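Long-range contacts in nitrilotriacetate monooxygenase component B (Bacillus cereus ATCC 14579, PDB 3BPK), which probably binds FMN and serves as the flavin reductase-like component of a two-component monooxygenase: residues R135-L140 with R164-E169; E83-I88 with I119-I124. One frame throughout, in Å; residues are numbered along the deposited sequence. Where two conformers were deposited one is given.

Contact 1 of 2, residues R135-L140 with R164-E169; sequences RMECVL and RFHVAE
Residues 135-140 and 164-168 belong to the two strands of a beta hairpin in the antiparallel sheet of the flavin reductase-like fold; their axes run nearly antiparallel. Three backbone bonds set the register. Arg135 and His166 form a hydrogen-bonded pair that is closed twice: Arg135 N donates to His166 O in the carbonyl plane, and His166 N to Arg135 O (2.9 Å), nearly along the C=O axis. Glu137 N donates to Arg164 O, and between these rungs lies the non-hydrogen-bonded pair Met136-Phe165, where Met136 CA approaches Arg164 O in a CA-H...O contact.

On the face carrying that pair the contact is apolar. Selenomethionine Met136 and Phe165 lie side by side, Met136 CG 3.7 Å from Phe165 CD1, while Met136 SE makes an oblique Met-aromatic contact, 5.1 Å from the Phe165 ring centroid. Phe165 to Ala168 also pair with a strand of the second subunit, which extends the sheet across the interface.

On the other face, stacking and charge dominate. Arg135 CG occupies the crowded position between N and the carbonyl carbon (chi1 75°), and the chain then runs extended to NE, laying the guanidinium flat on the His166 ring with centres 3.9 Å apart and planes at 6°. Arg164 turns its NE to a salt bridge with Glu122. Glu137 approaches the imidazole edge; its carboxylate may favour a protonated ring, while the stacked guanidinium would oppose it. His166 NE2 donates to the anti lone pair of Glu137 OE2 at 2.7 Å, only 4° out of the ring plane.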
loop_
_atom_site.group_PDB
_atom_site.type_symbol
_atom_site.label_atom_id
_atom_site.label_comp_id
_atom_site.label_asym_id
_atom_site.label_seq_id
_atom_site.Cartn_x
_atom_site.Cartn_y
_atom_site.Cartn_z
ATOM N N ARG B 135 -1.082 -13.760 10.450
ATOM C CA ARG B 135 -0.464 -12.634 11.139
ATOM C C ARG B 135 1.040 -12.702 11.104
ATOM O O ARG B 135 1.645 -13.779 10.925
ATOM C CB ARG B 135 -1.001 -12.502 12.543
ATOM C CG ARG B 135 -0.469 -13.521 13.535
ATOM C CD ARG B 135 -1.096 -13.305 14.933
ATOM N NE ARG B 135 -0.331 -14.073 15.904
ATOM C CZ ARG B 135 -0.426 -15.399 16.082
ATOM N NH1 ARG B 135 -1.320 -16.132 15.428
ATOM N NH2 ARG B 135 0.393 -15.976 16.941
HETATM N N MSE B 136 1.652 -11.536 11.262
HETATM C CA MSE B 136 3.090 -11.395 11.095
HETATM C C MSE B 136 3.660 -10.645 12.268
HETATM O O MSE B 136 3.269 -9.507 12.531
HETATM C CB MSE B 136 3.357 -10.572 9.824
HETATM C CG MSE B 136 2.981 -11.363 8.533
HETATM SE SE MSE B 136 2.906 -10.214 6.966
HETATM C CE MSE B 136 1.145 -9.500 7.351
ATOM N N GLU B 137 4.590 -11.283 12.971
ATOM C CA GLU B 137 5.295 -10.599 14.058
ATOM C C GLU B 137 6.316 -9.723 13.387
ATOM O O GLU B 137 7.093 -10.206 12.524
ATOM C CB GLU B 137 6.017 -11.592 14.964
ATOM C CG GLU B 137 5.082 -12.576 15.654
ATOM C CD GLU B 137 5.819 -13.580 16.541
ATOM O OE1 GLU B 137 6.919 -13.249 17.040
ATOM O OE2 GLU B 137 5.245 -14.671 16.757
ATOM N N CYS B 138 6.297 -8.435 13.764
ATOM C CA CYS B 138 7.256 -7.490 13.172
ATOM C C CYS B 138 8.165 -6.811 14.184
ATOM O O CYS B 138 7.746 -6.508 15.325
ATOM C CB CYS B 138 6.519 -6.395 12.428
ATOM S SG CYS B 138 5.601 -7.015 10.986
ATOM N N VAL B 139 9.395 -6.549 13.736
ATOM C CA VAL B 139 10.235 -5.583 14.453
ATOM C C VAL B 139 10.273 -4.290 13.624
ATOM O O VAL B 139 10.139 -4.293 12.379
ATOM C CB VAL B 139 11.670 -6.102 14.741
ATOM C CG1 VAL B 139 11.624 -7.351 15.636
ATOM C CG2 VAL B 139 12.405 -6.399 13.424
ATOM N N LEU B 140 10.445 -3.178 14.319
ATOM C CA LEU B 140 10.418 -1.902 13.637
ATOM C C LEU B 140 11.793 -1.645 13.032
ATOM O O LEU B 140 12.801 -1.516 13.778
ATOM C CB LEU B 140 10.070 -0.804 14.637
ATOM C CG LEU B 140 9.982 0.589 13.994
ATOM C CD1 LEU B 140 8.800 0.668 13.029
ATOM C CD2 LEU B 140 9.920 1.713 15.054
ATOM N N ARG B 164 8.309 -13.468 12.100
ATOM C CA ARG B 164 7.565 -14.740 12.124
ATOM C C ARG B 164 6.267 -14.589 11.365
ATOM O O ARG B 164 5.579 -13.573 11.514
ATOM C CB ARG B 164 7.248 -15.177 13.560
ATOM C CG ARG B 164 6.828 -16.651 13.668
ATOM C CD ARG B 164 8.053 -17.535 13.351
ATOM N NE ARG B 164 8.845 -17.881 14.536
ATOM C CZ ARG B 164 10.142 -17.641 14.700
ATOM N NH1 ARG B 164 10.837 -16.966 13.774
ATOM N NH2 ARG B 164 10.750 -18.067 15.819
ATOM N N PHE B 165 5.960 -15.590 10.538
ATOM C CA PHE B 165 4.663 -15.678 9.884
ATOM C C PHE B 165 3.861 -16.740 10.627
ATOM O O PHE B 165 4.427 -17.790 11.000
ATOM C CB PHE B 165 4.788 -16.189 8.465
ATOM C CG PHE B 165 5.353 -15.202 7.483
ATOM C CD1 PHE B 165 4.533 -14.242 6.894
ATOM C CD2 PHE B 165 6.686 -15.299 7.070
ATOM C CE1 PHE B 165 5.043 -13.378 5.903
ATOM C CE2 PHE B 165 7.194 -14.432 6.115
ATOM C CZ PHE B 165 6.360 -13.468 5.530
ATOM N N HIS B 166 2.558 -16.491 10.815
ATOM C CA HIS B 166 1.610 -17.477 11.357
ATOM C C HIS B 166 0.491 -17.573 10.338
ATOM O O HIS B 166 -0.143 -16.567 10.026
ATOM C CB HIS B 166 1.021 -16.997 12.667
ATOM C CG HIS B 166 2.043 -16.803 13.748
ATOM N ND1 HIS B 166 2.490 -17.846 14.534
ATOM C CD2 HIS B 166 2.748 -15.709 14.130
ATOM C CE1 HIS B 166 3.403 -17.386 15.384
ATOM N NE2 HIS B 166 3.584 -16.094 15.151
ATOM N N VAL B 167 0.262 -18.768 9.787
ATOM C CA VAL B 167 -0.677 -18.936 8.670
ATOM C C VAL B 167 -1.615 -20.102 8.918
ATOM O O VAL B 167 -1.139 -21.192 9.235
ATOM C CB VAL B 167 0.069 -19.183 7.332
ATOM C CG1 VAL B 167 -0.927 -19.355 6.176
ATOM C CG2 VAL B 167 1.125 -18.048 7.031
ATOM N N ALA B 168 -2.921 -19.897 8.776
ATOM C CA ALA B 168 -3.873 -21.009 8.956
ATOM C C ALA B 168 -3.556 -22.141 7.971
ATOM O O ALA B 168 -3.389 -21.914 6.772
ATOM C CB ALA B 168 -5.323 -20.518 8.800
ATOM N N GLU B 169 -3.470 -23.381 8.495
ATOM C CA GLU B 169 -3.031 -24.483 7.654
ATOM C C GLU B 169 -3.983 -24.656 6.470
ATOM O O GLU B 169 -3.525 -24.971 5.355
ATOM C CB GLU B 169 -2.901 -25.793 8.453
ATOM C CG GLU B 169 -2.266 -26.954 7.647
ATOM C CD GLU B 169 -3.267 -27.787 6.813
ATOM O OE1 GLU B 169 -4.502 -27.610 6.943
ATOM O OE2 GLU B 169 -2.795 -28.633 6.018
#

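Contact 2 of 2, residues E83-I88 with I119-I124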
loop_
_atom_site.group_PDB
_atom_site.type_symbol
_atom_site.label_atom_id
_atom_site.label_comp_id
_atom_site.label_asym_id
_atom_site.label_seq_id
_atom_site.Cartn_x
_atom_site.Cartn_y
_atom_site.Cartn_z
ATOM N N GLU B 83 8.497 -3.210 18.252
ATOM C CA GLU B 83 7.780 -4.468 17.910
ATOM C C GLU B 83 6.314 -4.157 17.714
ATOM O O GLU B 83 5.766 -3.264 18.376
ATOM C CB GLU B 83 7.872 -5.474 19.099
ATOM C CG GLU B 83 9.303 -5.922 19.409
ATOM C CD GLU B 83 9.367 -6.810 20.635
ATOM O OE1 GLU B 83 8.372 -6.842 21.379
ATOM O OE2 GLU B 83 10.421 -7.454 20.822
ATOM N N PHE B 84 5.669 -4.923 16.833
ATOM C CA PHE B 84 4.217 -4.828 16.646
ATOM C C PHE B 84 3.777 -6.020 15.828
ATOM O O PHE B 84 4.617 -6.681 15.197
ATOM C CB PHE B 84 3.799 -3.483 15.981
ATOM C CG PHE B 84 4.492 -3.181 14.655
ATOM C CD1 PHE B 84 3.834 -3.440 13.431
ATOM C CD2 PHE B 84 5.784 -2.617 14.619
ATOM C CE1 PHE B 84 4.459 -3.135 12.204
ATOM C CE2 PHE B 84 6.390 -2.303 13.390
ATOM C CZ PHE B 84 5.739 -2.562 12.202
ATOM N N VAL B 85 2.480 -6.335 15.859
ATOM C CA VAL B 85 2.004 -7.456 15.027
ATOM C C VAL B 85 1.066 -6.919 13.945
ATOM O O VAL B 85 0.144 -6.129 14.248
ATOM C CB VAL B 85 1.254 -8.522 15.887
ATOM C CG1 VAL B 85 0.777 -9.727 15.022
ATOM C CG2 VAL B 85 2.163 -9.072 17.024
ATOM N N VAL B 86 1.255 -7.400 12.713
ATOM C CA VAL B 86 0.394 -7.008 11.597
ATOM C C VAL B 86 -0.465 -8.208 11.220
ATOM O O VAL B 86 0.082 -9.277 10.886
ATOM C CB VAL B 86 1.219 -6.549 10.380
ATOM C CG1 VAL B 86 0.255 -6.264 9.197
ATOM C CG2 VAL B 86 2.032 -5.306 10.743
ATOM N N HIS B 87 -1.785 -8.038 11.267
ATOM C CA HIS B 87 -2.700 -9.112 10.923
ATOM C C HIS B 87 -3.365 -8.782 9.597
ATOM O O HIS B 87 -3.715 -7.613 9.331
ATOM C CB HIS B 87 -3.823 -9.244 11.971
ATOM C CG HIS B 87 -3.321 -9.422 13.370
ATOM N ND1 HIS B 87 -2.847 -8.364 14.121
ATOM C CD2 HIS B 87 -3.263 -10.521 14.179
ATOM C CE1 HIS B 87 -2.497 -8.807 15.329
ATOM N NE2 HIS B 87 -2.719 -10.115 15.380
ATOM N N ILE B 88 -3.566 -9.807 8.783
ATOM C CA ILE B 88 -4.393 -9.647 7.575
ATOM C C ILE B 88 -5.866 -9.588 8.009
ATOM O O ILE B 88 -6.337 -10.389 8.840
ATOM C CB ILE B 88 -4.197 -10.843 6.617
ATOM C CG1 ILE B 88 -2.724 -10.922 6.177
ATOM C CG2 ILE B 88 -5.142 -10.755 5.409
ATOM C CD1 ILE B 88 -2.173 -9.629 5.583
ATOM N N ILE B 119 -3.095 -13.519 21.688
ATOM C CA ILE B 119 -2.280 -14.718 21.552
ATOM C C ILE B 119 -0.812 -14.295 21.569
ATOM O O ILE B 119 -0.382 -13.419 20.813
ATOM C CB ILE B 119 -2.670 -15.513 20.275
ATOM C CG1 ILE B 119 -1.925 -16.836 20.179
ATOM C CG2 ILE B 119 -2.454 -14.689 18.977
ATOM C CD1 ILE B 119 -2.618 -17.851 19.270
ATOM N N GLU B 120 -0.047 -14.895 22.467
ATOM C CA GLU B 120 1.338 -14.483 22.651
ATOM C C GLU B 120 2.175 -14.779 21.406
ATOM O O GLU B 120 1.948 -15.775 20.699
ATOM C CB GLU B 120 1.950 -15.120 23.910
ATOM C CG GLU B 120 1.863 -14.218 25.142
ATOM C CD GLU B 120 2.250 -14.930 26.442
ATOM O OE1 GLU B 120 2.818 -16.046 26.366
ATOM O OE2 GLU B 120 1.976 -14.370 27.533
ATOM N N SER B 121 3.117 -13.879 21.120
ATOM C CA SER B 121 4.036 -14.018 19.991
ATOM C C SER B 121 5.257 -14.855 20.396
ATOM O O SER B 121 5.574 -14.958 21.606
ATOM C CB SER B 121 4.506 -12.627 19.535
ATOM O OG SER B 121 3.438 -11.977 18.863
ATOM N N GLU B 122 5.924 -15.444 19.396
ATOM C CA GLU B 122 7.053 -16.365 19.610
ATOM C C GLU B 122 8.398 -15.632 19.723
ATOM O O GLU B 122 9.246 -15.999 20.573
ATOM C CB GLU B 122 7.132 -17.362 18.440
ATOM C CG GLU B 122 5.953 -18.327 18.380
ATOM C CD GLU B 122 5.961 -19.216 17.129
ATOM O OE1 GLU B 122 6.979 -19.237 16.422
ATOM O OE2 GLU B 122 4.973 -19.903 16.884
ATOM N N VAL B 123 8.588 -14.588 18.901
ATOM C CA VAL B 123 9.873 -13.887 18.803
ATOM C C VAL B 123 9.784 -12.558 19.532
ATOM O O VAL B 123 10.657 -12.207 20.321
ATOM C CB VAL B 123 10.304 -13.648 17.306
ATOM C CG1 VAL B 123 11.596 -12.868 17.231
ATOM C CG2 VAL B 123 10.400 -14.955 16.542
ATOM N N ILE B 124 8.704 -11.825 19.295
ATOM C CA ILE B 124 8.540 -10.511 19.923
ATOM C C ILE B 124 7.655 -10.638 21.151
ATOM O O ILE B 124 7.075 -11.707 21.385
ATOM C CB ILE B 124 7.943 -9.479 18.906
ATOM C CG1 ILE B 124 6.545 -9.900 18.413
ATOM C CG2 ILE B 124 8.898 -9.290 17.719
ATOM C CD1 ILE B 124 5.895 -8.819 17.530
#
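Ile124, at the end of the loop segment 119-124, carries most of this contact, and its branches divide the work on strand 83-88. Ile124 CB lies against the carboxylate of Glu83, 3.5 Å from Glu83 CD, so the flat acid group is pressed on the branch point while the two side chains slide past each other in opposite directions. From CB, Ile124 CG2 stands anti to the carbonyl carbon and packs 3.8 Å from Glu83 CG. The other branch leaves in the crowded position between N and the carbonyl carbon (chi1 62°). It then extends (chi2 174°), which carries Ile124 CD1 over to the strand backbone, where it stops 3.4 Å from Phe84 O and 3.8 Å from Val85 CG2.

Val85 CG2, anti to its own carbonyl carbon, also meets Ser121 OG at 3.7 Å, so it touches the loop at two points. The polar tips are held by neighbours of the loop: Ser121 OG bonds to Val126 O, and Glu83 OE1 to Ser125 OG. Each close approach between the segments involves an Ile124 or Val85 carbon, as in van der Waals contact. The loop backbone is anchored separately, for the N-H groups of Glu122, Val123 and Ile124 are all bound by the Glu137 carboxylate. This is a connection between the short strands 118-119 and 128-129, folded against the central antiparallel sheet of a flavin reductase-like domain.

Overall arrangement
The two contacts have centres about 6 Å apart, lying on the same side of the chain's centre. Along the sequence they come in series, contact 2 closing before contact 1 opens. Strand 83-88 is the sheet neighbour of strand 134-146, which in turn pairs with 155-168, so three adjacent strands and one loop make up both. Probable backbone hydrogen bonds from Met136 N to Val86 O and from Cys138 N to Phe84 O, each 2.8 Å, zip 83-88 to 134-146. Loop 119-124 bridges the strands: Val123 packs on Arg164 and Glu122 on His166, while the Glu137 carboxylate takes loop N-H groups. Both contacts reach the second subunit, placing this part of the sheet at the dimer interface.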